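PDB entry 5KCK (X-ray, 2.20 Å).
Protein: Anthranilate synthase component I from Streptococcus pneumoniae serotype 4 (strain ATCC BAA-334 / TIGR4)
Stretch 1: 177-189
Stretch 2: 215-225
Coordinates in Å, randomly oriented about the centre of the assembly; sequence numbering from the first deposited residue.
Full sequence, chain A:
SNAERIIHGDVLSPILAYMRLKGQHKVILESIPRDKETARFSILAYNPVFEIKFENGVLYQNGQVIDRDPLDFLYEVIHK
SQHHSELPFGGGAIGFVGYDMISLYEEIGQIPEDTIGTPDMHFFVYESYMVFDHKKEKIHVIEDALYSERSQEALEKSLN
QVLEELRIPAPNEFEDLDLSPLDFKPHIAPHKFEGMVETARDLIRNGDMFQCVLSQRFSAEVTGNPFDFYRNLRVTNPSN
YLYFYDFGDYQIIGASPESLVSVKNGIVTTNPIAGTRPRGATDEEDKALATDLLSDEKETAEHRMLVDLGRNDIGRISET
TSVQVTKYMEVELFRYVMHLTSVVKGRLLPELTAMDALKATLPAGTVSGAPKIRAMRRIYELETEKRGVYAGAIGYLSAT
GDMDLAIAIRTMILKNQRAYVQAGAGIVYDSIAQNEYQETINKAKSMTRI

Stretch 1 177-189: LDLSPLDFKPHIA
Stretch 2 (215-225) SQRFSAEVTGN

Stretch 1 runs extended and nearly antiparallel to stretch 2, their end-to-end directions 162° apart, and the pairing buries 867 Å² over both sides. Stretch 2 is already in a β-strand at Ser215, and the strand runs on to Glu221; an irregular segment then ends at Asn225. In stretch 1 only Lys185 and Pro186 are clearly strand. The register sets Ser180 against Gly224, Phe184 against Ala220 and Pro186 against Phe218, with CA-CA distances of 4.9, 4.5 and 4.6 Å.

At Asp178 (phi/psi -89/74) the backbone does the joining: Asn225 N donates to Asp178 O at 3.1 Å, and a water donates to both Asp178 O (3.1 Å) and Asn225 O (2.9 Å). Gly224, at 80/-166, suits this crossing because a CB would clash with Asp178 O. Ser180 (chi1 t) points toward stretch 2, where its OG hydrogen-bonds Thr223 OG1 (chi1 t) at 3.0 Å.

Leu182 (m, t; phi/psi -93/147) supplies an apolar patch. Its CB lies 3.7 Å from Ala220 CB, while its CD2 packs 3.6 Å from Thr223 CG2. Asp183 O approaches Ala220 CB to 3.2 Å, and a water donates to Asp183 O (2.7 Å) while accepting from Glu221 N (3.2 Å), bridging the backbones. The Asp183 side chain (t) instead meets its own stretch, its OD2 forming a salt bridge with Lys185 NZ at 3.2 Å.

Phe184 (-81/134; chi1 m, chi2 -85°) is buried. Ala220 CB sits over one face of its ring, 4.1 Å from the centroid, and the small methyl fits closely there. Phe184 CA also contacts Ser219 O at 3.4 Å.

Lys185 (-115/142; m, m, t, t) forms the antiparallel hydrogen-bonded pair with Ser219: Lys185 N donates to Ser219 O at 2.8 Å, and Ser219 N to Lys185 O at 3.1 Å. Pro186 (-72/152, C-gamma endo) follows in the non-hydrogen-bonded pair with Phe218, where its lack of an amide hydrogen costs no cross-strand bond. These two side chains share a sheet face, with Pro186 CB 3.9 Å from Phe218 CE2.

His187 (-93/-14; chi1 m, chi2 -151°) combines three contacts. Its N donates to Arg217 O at 3.1 Å; its NE2 hydrogen-bonds Ser219 OG (chi1 p) at 2.7 Å, at the ring edge; and Arg217 CG covers one ring face, 3.8 Å from the centroid. Finally, a water accepts from Ile188 N (3.0 Å) and Gln216 NE2 (2.8 Å) and donates to Arg217 O (2.8 Å), extending the join beyond the direct backbone bonds.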

ATOM      1  N   LEU A 177      -9.202  12.201  15.847  1.00 44.50           N
ATOM      2  CA  LEU A 177      -9.413  13.216  14.823  1.00 44.66           C
ATOM      3  C   LEU A 177     -10.513  14.180  15.252  1.00 47.32           C
ATOM      4  O   LEU A 177     -11.578  13.760  15.717  1.00 45.85           O
ATOM      5  CB  LEU A 177      -9.759  12.564  13.481  1.00 42.24           C
ATOM      6  CG  LEU A 177      -8.604  11.844  12.773  1.00 43.96           C
ATOM      7  CD1 LEU A 177      -8.943  11.494  11.325  1.00 42.58           C
ATOM      8  CD2 LEU A 177      -7.368  12.706  12.822  1.00 42.25           C
ATOM      9  N   ASP A 178     -10.234  15.477  15.114  1.00 52.14           N
ATOM     10  CA  ASP A 178     -11.181  16.541  15.443  1.00 55.20           C
ATOM     11  C   ASP A 178     -12.012  16.837  14.196  1.00 58.06           C
ATOM     12  O   ASP A 178     -11.841  17.851  13.512  1.00 55.52           O
ATOM     13  CB  ASP A 178     -10.429  17.769  15.954  1.00 57.32           C
ATOM     14  CG  ASP A 178     -11.346  18.893  16.410  1.00 60.52           C
ATOM     15  OD1 ASP A 178     -12.573  18.683  16.514  1.00 65.30           O
ATOM     16  OD2 ASP A 178     -10.823  19.996  16.676  1.00 60.05           O
ATOM     17  N   LEU A 179     -12.934  15.917  13.895  1.00 56.01           N
ATOM     18  CA  LEU A 179     -13.776  16.044  12.702  1.00 56.68           C
ATOM     19  C   LEU A 179     -15.190  16.503  13.024  1.00 63.52           C
ATOM     20  O   LEU A 179     -16.159  15.812  12.697  1.00 68.51           O
ATOM     21  CB  LEU A 179     -13.870  14.719  11.943  1.00 55.23           C
ATOM     22  CG  LEU A 179     -12.608  14.077  11.379  1.00 55.41           C
ATOM     23  CD1 LEU A 179     -12.968  12.795  10.628  1.00 55.38           C
ATOM     24  CD2 LEU A 179     -11.900  15.071  10.494  1.00 53.40           C
ATOM     25  N   SER A 180     -15.328  17.669  13.634  1.00 66.04           N
ATOM     26  CA  SER A 180     -16.650  18.246  13.810  1.00 69.59           C
ATOM     27  C   SER A 180     -17.298  18.452  12.441  1.00 62.10           C
ATOM     28  O   SER A 180     -16.655  18.999  11.531  1.00 61.62           O
ATOM     29  CB  SER A 180     -16.549  19.570  14.572  1.00 75.52           C
ATOM     30  OG  SER A 180     -17.821  20.145  14.798  1.00 84.67           O
ATOM     31  N   PRO A 181     -18.542  18.026  12.244  1.00 60.69           N
ATOM     32  CA  PRO A 181     -19.171  18.178  10.928  1.00 59.96           C
ATOM     33  C   PRO A 181     -19.738  19.576  10.710  1.00 56.09           C
ATOM     34  O   PRO A 181     -20.255  20.224  11.623  1.00 57.33           O
ATOM     35  CB  PRO A 181     -20.284  17.121  10.945  1.00 60.41           C
ATOM     36  CG  PRO A 181     -20.567  16.845  12.412  1.00 62.43           C
ATOM     37  CD  PRO A 181     -19.490  17.513  13.251  1.00 62.99           C
ATOM     38  N   LEU A 182     -19.639  20.029   9.467  1.00 48.03           N
ATOM     39  CA  LEU A 182     -20.008  21.388   9.100  1.00 45.88           C
ATOM     40  C   LEU A 182     -21.455  21.465   8.627  1.00 49.11           C
ATOM     41  O   LEU A 182     -21.988  20.532   8.017  1.00 46.79           O
ATOM     42  CB  LEU A 182     -19.081  21.903   8.002  1.00 51.08           C
ATOM     43  CG  LEU A 182     -17.600  21.948   8.362  1.00 47.35           C
ATOM     44  CD1 LEU A 182     -16.749  21.780   7.112  1.00 51.93           C
ATOM     45  CD2 LEU A 182     -17.288  23.255   9.047  1.00 39.79           C
ATOM     46  N   ASP A 183     -22.090  22.597   8.910  1.00 50.91           N
ATOM     47  CA  ASP A 183     -23.441  22.879   8.435  1.00 51.21           C
ATOM     48  C   ASP A 183     -23.327  23.780   7.209  1.00 46.40           C
ATOM     49  O   ASP A 183     -23.237  25.005   7.328  1.00 43.01           O
ATOM     50  CB  ASP A 183     -24.287  23.518   9.529  1.00 48.36           C
ATOM     51  CG  ASP A 183     -25.727  23.744   9.088  1.00 59.34           C
ATOM     52  OD1 ASP A 183     -26.127  23.168   8.051  1.00 52.16           O
ATOM     53  OD2 ASP A 183     -26.464  24.483   9.783  1.00 71.09           O
ATOM     54  N   PHE A 184     -23.346  23.167   6.027  1.00 44.30           N
ATOM     55  CA  PHE A 184     -23.160  23.898   4.781  1.00 42.44           C
ATOM     56  C   PHE A 184     -24.455  24.571   4.346  1.00 49.57           C
ATOM     57  O   PHE A 184     -25.523  23.954   4.361  1.00 62.44           O
ATOM     58  CB  PHE A 184     -22.660  22.957   3.689  1.00 41.50           C
ATOM     59  CG  PHE A 184     -21.190  22.677   3.762  1.00 37.98           C
ATOM     60  CD1 PHE A 184     -20.280  23.543   3.180  1.00 37.58           C
ATOM     61  CD2 PHE A 184     -20.715  21.557   4.418  1.00 45.37           C
ATOM     62  CE1 PHE A 184     -18.913  23.291   3.243  1.00 36.29           C
ATOM     63  CE2 PHE A 184     -19.352  21.301   4.490  1.00 47.25           C
ATOM     64  CZ  PHE A 184     -18.453  22.169   3.899  1.00 44.77           C
ATOM     65  N   LYS A 185     -24.355  25.842   3.954  1.00 38.99           N
ATOM     66  CA  LYS A 185     -25.509  26.581   3.476  1.00 42.83           C
ATOM     67  C   LYS A 185     -25.331  26.934   2.004  1.00 39.96           C
ATOM     68  O   LYS A 185     -24.220  27.266   1.578  1.00 38.51           O
ATOM     69  CB  LYS A 185     -25.718  27.868   4.284  1.00 48.34           C
ATOM     70  CG  LYS A 185     -25.685  27.683   5.807  1.00 48.05           C
ATOM     71  CD  LYS A 185     -26.952  27.036   6.334  1.00 51.38           C
ATOM     72  CE  LYS A 185     -27.002  27.077   7.857  1.00 58.22           C
ATOM     73  NZ  LYS A 185     -28.333  26.649   8.388  1.00 69.50           N
ATOM     74  N   PRO A 186     -26.395  26.878   1.205  1.00 39.07           N
ATOM     75  CA  PRO A 186     -26.254  27.179  -0.224  1.00 39.58           C
ATOM     76  C   PRO A 186     -26.017  28.663  -0.454  1.00 46.20           C
ATOM     77  O   PRO A 186     -26.428  29.513   0.336  1.00 49.19           O
ATOM     78  CB  PRO A 186     -27.595  26.735  -0.813  1.00 38.73           C
ATOM     79  CG  PRO A 186     -28.569  26.910   0.321  1.00 42.09           C
ATOM     80  CD  PRO A 186     -27.790  26.579   1.582  1.00 36.32           C
ATOM     81  N   HIS A 187     -25.331  28.975  -1.552  1.00 37.94           N
ATOM     82  CA  HIS A 187     -25.111  30.372  -1.887  1.00 37.53           C
ATOM     83  C   HIS A 187     -26.174  30.934  -2.819  1.00 46.37           C
ATOM     84  O   HIS A 187     -26.262  32.157  -2.966  1.00 52.15           O
ATOM     85  CB  HIS A 187     -23.723  30.562  -2.502  1.00 31.42           C
ATOM     86  CG  HIS A 187     -22.627  30.586  -1.486  1.00 38.35           C
ATOM     87  ND1 HIS A 187     -21.456  31.289  -1.668  1.00 36.14           N
ATOM     88  CD2 HIS A 187     -22.528  29.998  -0.270  1.00 38.76           C
ATOM     89  CE1 HIS A 187     -20.681  31.133  -0.609  1.00 36.41           C
ATOM     90  NE2 HIS A 187     -21.308  30.353   0.255  1.00 38.82           N
ATOM     91  N   ILE A 188     -26.979  30.082  -3.450  1.00 40.66           N
ATOM     92  CA  ILE A 188     -28.128  30.537  -4.216  1.00 42.56           C
ATOM     93  C   ILE A 188     -29.335  29.688  -3.843  1.00 44.70           C
ATOM     94  O   ILE A 188     -29.209  28.572  -3.331  1.00 44.30           O
ATOM     95  CB  ILE A 188     -27.886  30.484  -5.738  1.00 47.68           C
ATOM     96  CG1 ILE A 188     -27.794  29.040  -6.213  1.00 50.76           C
ATOM     97  CG2 ILE A 188     -26.630  31.255  -6.111  1.00 52.03           C
ATOM     98  CD1 ILE A 188     -27.455  28.931  -7.676  1.00 64.83           C
ATOM     99  N   ALA A 189     -30.517  30.241  -4.106  1.00 43.07           N
ATOM    100  CA  ALA A 189     -31.750  29.514  -3.867  1.00 43.22           C
ATOM    101  C   ALA A 189     -31.839  28.309  -4.797  1.00 46.95           C
ATOM    102  O   ALA A 189     -31.416  28.388  -5.956  1.00 41.79           O
ATOM    103  CB  ALA A 189     -32.958  30.416  -4.089  1.00 42.54           C
ATOM    104  N   SER A 215     -22.537  25.412 -11.906  1.00 31.47           N
ATOM    105  CA  SER A 215     -22.119  24.958 -10.589  1.00 27.89           C
ATOM    106  C   SER A 215     -22.840  25.717  -9.480  1.00 37.77           C
ATOM    107  O   SER A 215     -23.350  26.823  -9.677  1.00 34.98           O
ATOM    108  CB  SER A 215     -20.602  25.102 -10.411  1.00 31.01           C
ATOM    109  OG  SER A 215     -20.208  26.460 -10.360  1.00 30.59           O
ATOM    110  N   GLN A 216     -22.883  25.088  -8.307  1.00 32.55           N
ATOM    111  CA  GLN A 216     -23.369  25.691  -7.074  1.00 34.05           C
ATOM    112  C   GLN A 216     -22.257  25.690  -6.045  1.00 30.89           C
ATOM    113  O   GLN A 216     -21.486  24.730  -5.954  1.00 29.93           O
ATOM    114  CB  GLN A 216     -24.529  24.927  -6.456  1.00 36.99           C
ATOM    115  CG  GLN A 216     -25.882  25.146  -7.025  1.00 48.95           C
ATOM    116  CD  GLN A 216     -26.932  24.536  -6.120  1.00 48.17           C
ATOM    117  OE1 GLN A 216     -27.509  23.493  -6.426  1.00 47.29           O
ATOM    118  NE2 GLN A 216     -27.161  25.171  -4.978  1.00 43.08           N
ATOM    119  N   ARG A 217     -22.213  26.738  -5.238  1.00 29.34           N
ATOM    120  CA  ARG A 217     -21.278  26.834  -4.133  1.00 27.37           C
ATOM    121  C   ARG A 217     -22.031  26.657  -2.817  1.00 35.77           C
ATOM    122  O   ARG A 217     -23.222  26.971  -2.719  1.00 29.62           O
ATOM    123  CB  ARG A 217     -20.544  28.172  -4.173  1.00 29.83           C
ATOM    124  CG  ARG A 217     -19.616  28.445  -3.010  1.00 29.92           C
ATOM    125  CD  ARG A 217     -18.840  29.713  -3.280  1.00 28.08           C
ATOM    126  NE  ARG A 217     -17.969  29.548  -4.434  1.00 28.91           N
ATOM    127  CZ  ARG A 217     -17.384  30.547  -5.084  1.00 31.70           C
ATOM    128  NH1 ARG A 217     -17.588  31.802  -4.697  1.00 29.28           N
ATOM    129  NH2 ARG A 217     -16.592  30.293  -6.120  1.00 24.36           N
ATOM    130  N   PHE A 218     -21.334  26.105  -1.823  1.00 27.74           N
ATOM    131  CA  PHE A 218     -21.859  25.938  -0.475  1.00 28.62           C
ATOM    132  C   PHE A 218     -20.764  26.328   0.502  1.00 33.88           C
ATOM    133  O   PHE A 218     -19.576  26.195   0.195  1.00 29.87           O
ATOM    134  CB  PHE A 218     -22.311  24.493  -0.199  1.00 33.57           C
ATOM    135  CG  PHE A 218     -23.316  23.970  -1.187  1.00 34.27           C
ATOM    136  CD1 PHE A 218     -22.901  23.456  -2.412  1.00 38.40           C
ATOM    137  CD2 PHE A 218     -24.671  23.994  -0.895  1.00 36.15           C
ATOM    138  CE1 PHE A 218     -23.823  22.980  -3.333  1.00 38.10           C
ATOM    139  CE2 PHE A 218     -25.602  23.523  -1.808  1.00 35.99           C
ATOM    140  CZ  PHE A 218     -25.177  23.013  -3.028  1.00 34.55           C
ATOM    141  N   SER A 219     -21.153  26.819   1.676  1.00 28.91           N
ATOM    142  CA  SER A 219     -20.126  27.154   2.652  1.00 32.13           C
ATOM    143  C   SER A 219     -20.661  27.020   4.070  1.00 29.63           C
ATOM    144  O   SER A 219     -21.866  27.060   4.312  1.00 30.99           O
ATOM    145  CB  SER A 219     -19.551  28.558   2.410  1.00 33.68           C
ATOM    146  OG  SER A 219     -20.487  29.577   2.697  1.00 29.64           O
ATOM    147  N   ALA A 220     -19.730  26.839   5.008  1.00 31.06           N
ATOM    148  CA  ALA A 220     -20.042  26.692   6.421  1.00 33.77           C
ATOM    149  C   ALA A 220     -18.984  27.391   7.262  1.00 35.01           C
ATOM    150  O   ALA A 220     -17.823  27.507   6.858  1.00 30.65           O
ATOM    151  CB  ALA A 220     -20.111  25.217   6.836  1.00 37.80           C
ATOM    152  N   GLU A 221     -19.402  27.848   8.441  1.00 31.45           N
ATOM    153  CA  GLU A 221     -18.458  28.309   9.450  1.00 31.49           C
ATOM    154  C   GLU A 221     -17.530  27.168   9.848  1.00 34.04           C
ATOM    155  O   GLU A 221     -17.992  26.080  10.201  1.00 36.98           O
ATOM    156  CB  GLU A 221     -19.217  28.813  10.676  1.00 33.39           C
ATOM    157  CG  GLU A 221     -20.153  29.970  10.412  1.00 47.86           C
ATOM    158  CD  GLU A 221     -21.011  30.284  11.620  1.00 62.41           C
ATOM    159  OE1 GLU A 221     -21.870  29.447  11.968  1.00 67.62           O
ATOM    160  OE2 GLU A 221     -20.817  31.355  12.234  1.00 68.07           O
ATOM    161  N   VAL A 222     -16.217  27.408   9.789  1.00 34.03           N
ATOM    162  CA  VAL A 222     -15.269  26.326  10.049  1.00 35.00           C
ATOM    163  C   VAL A 222     -15.396  25.882  11.497  1.00 41.13           C
ATOM    164  O   VAL A 222     -15.458  26.706  12.417  1.00 42.64           O
ATOM    165  CB  VAL A 222     -13.824  26.740   9.721  1.00 36.23           C
ATOM    166  CG1 VAL A 222     -13.684  27.073   8.253  1.00 39.70           C
ATOM    167  CG2 VAL A 222     -13.366  27.918  10.586  1.00 44.27           C
ATOM    168  N   THR A 223     -15.476  24.575  11.696  1.00 52.42           N
ATOM    169  CA  THR A 223     -15.389  23.975  13.014  1.00 56.37           C
ATOM    170  C   THR A 223     -14.475  22.767  12.903  1.00 55.41           C
ATOM    171  O   THR A 223     -14.380  22.138  11.846  1.00 58.88           O
ATOM    172  CB  THR A 223     -16.771  23.575  13.555  1.00 65.49           C
ATOM    173  OG1 THR A 223     -16.621  22.865  14.789  1.00 68.30           O
ATOM    174  CG2 THR A 223     -17.509  22.699  12.554  1.00 69.01           C
ATOM    175  N   GLY A 224     -13.783  22.467  13.984  1.00 55.94           N
ATOM    176  CA  GLY A 224     -12.836  21.380  13.955  1.00 53.02           C
ATOM    177  C   GLY A 224     -11.513  21.780  13.328  1.00 48.45           C
ATOM    178  O   GLY A 224     -11.203  22.956  13.118  1.00 54.84           O
ATOM    179  N   ASN A 225     -10.728  20.754  13.007  1.00 45.45           N
ATOM    180  CA  ASN A 225      -9.351  20.902  12.562  1.00 47.73           C
ATOM    181  C   ASN A 225      -9.258  20.621  11.069  1.00 45.08           C
ATOM    182  O   ASN A 225      -9.630  19.521  10.631  1.00 44.53           O
ATOM    183  CB  ASN A 225      -8.459  19.940  13.353  1.00 55.69           C
ATOM    184  CG  ASN A 225      -6.971  20.153  13.107  1.00 57.95           C
ATOM    185  OD1 ASN A 225      -6.547  20.593  12.039  1.00 55.53           O
ATOM    186  ND2 ASN A 225      -6.168  19.812  14.105  1.00 59.35           N
TER
HETATM  187  O   HOH W   1     -12.272  18.259  10.520  1.00 58.97           O
HETATM  188  O   HOH W   2     -22.466  27.090   8.837  1.00 38.36           O
HETATM  189  O   HOH W   3     -25.820  27.322  -3.696  1.00 42.83           O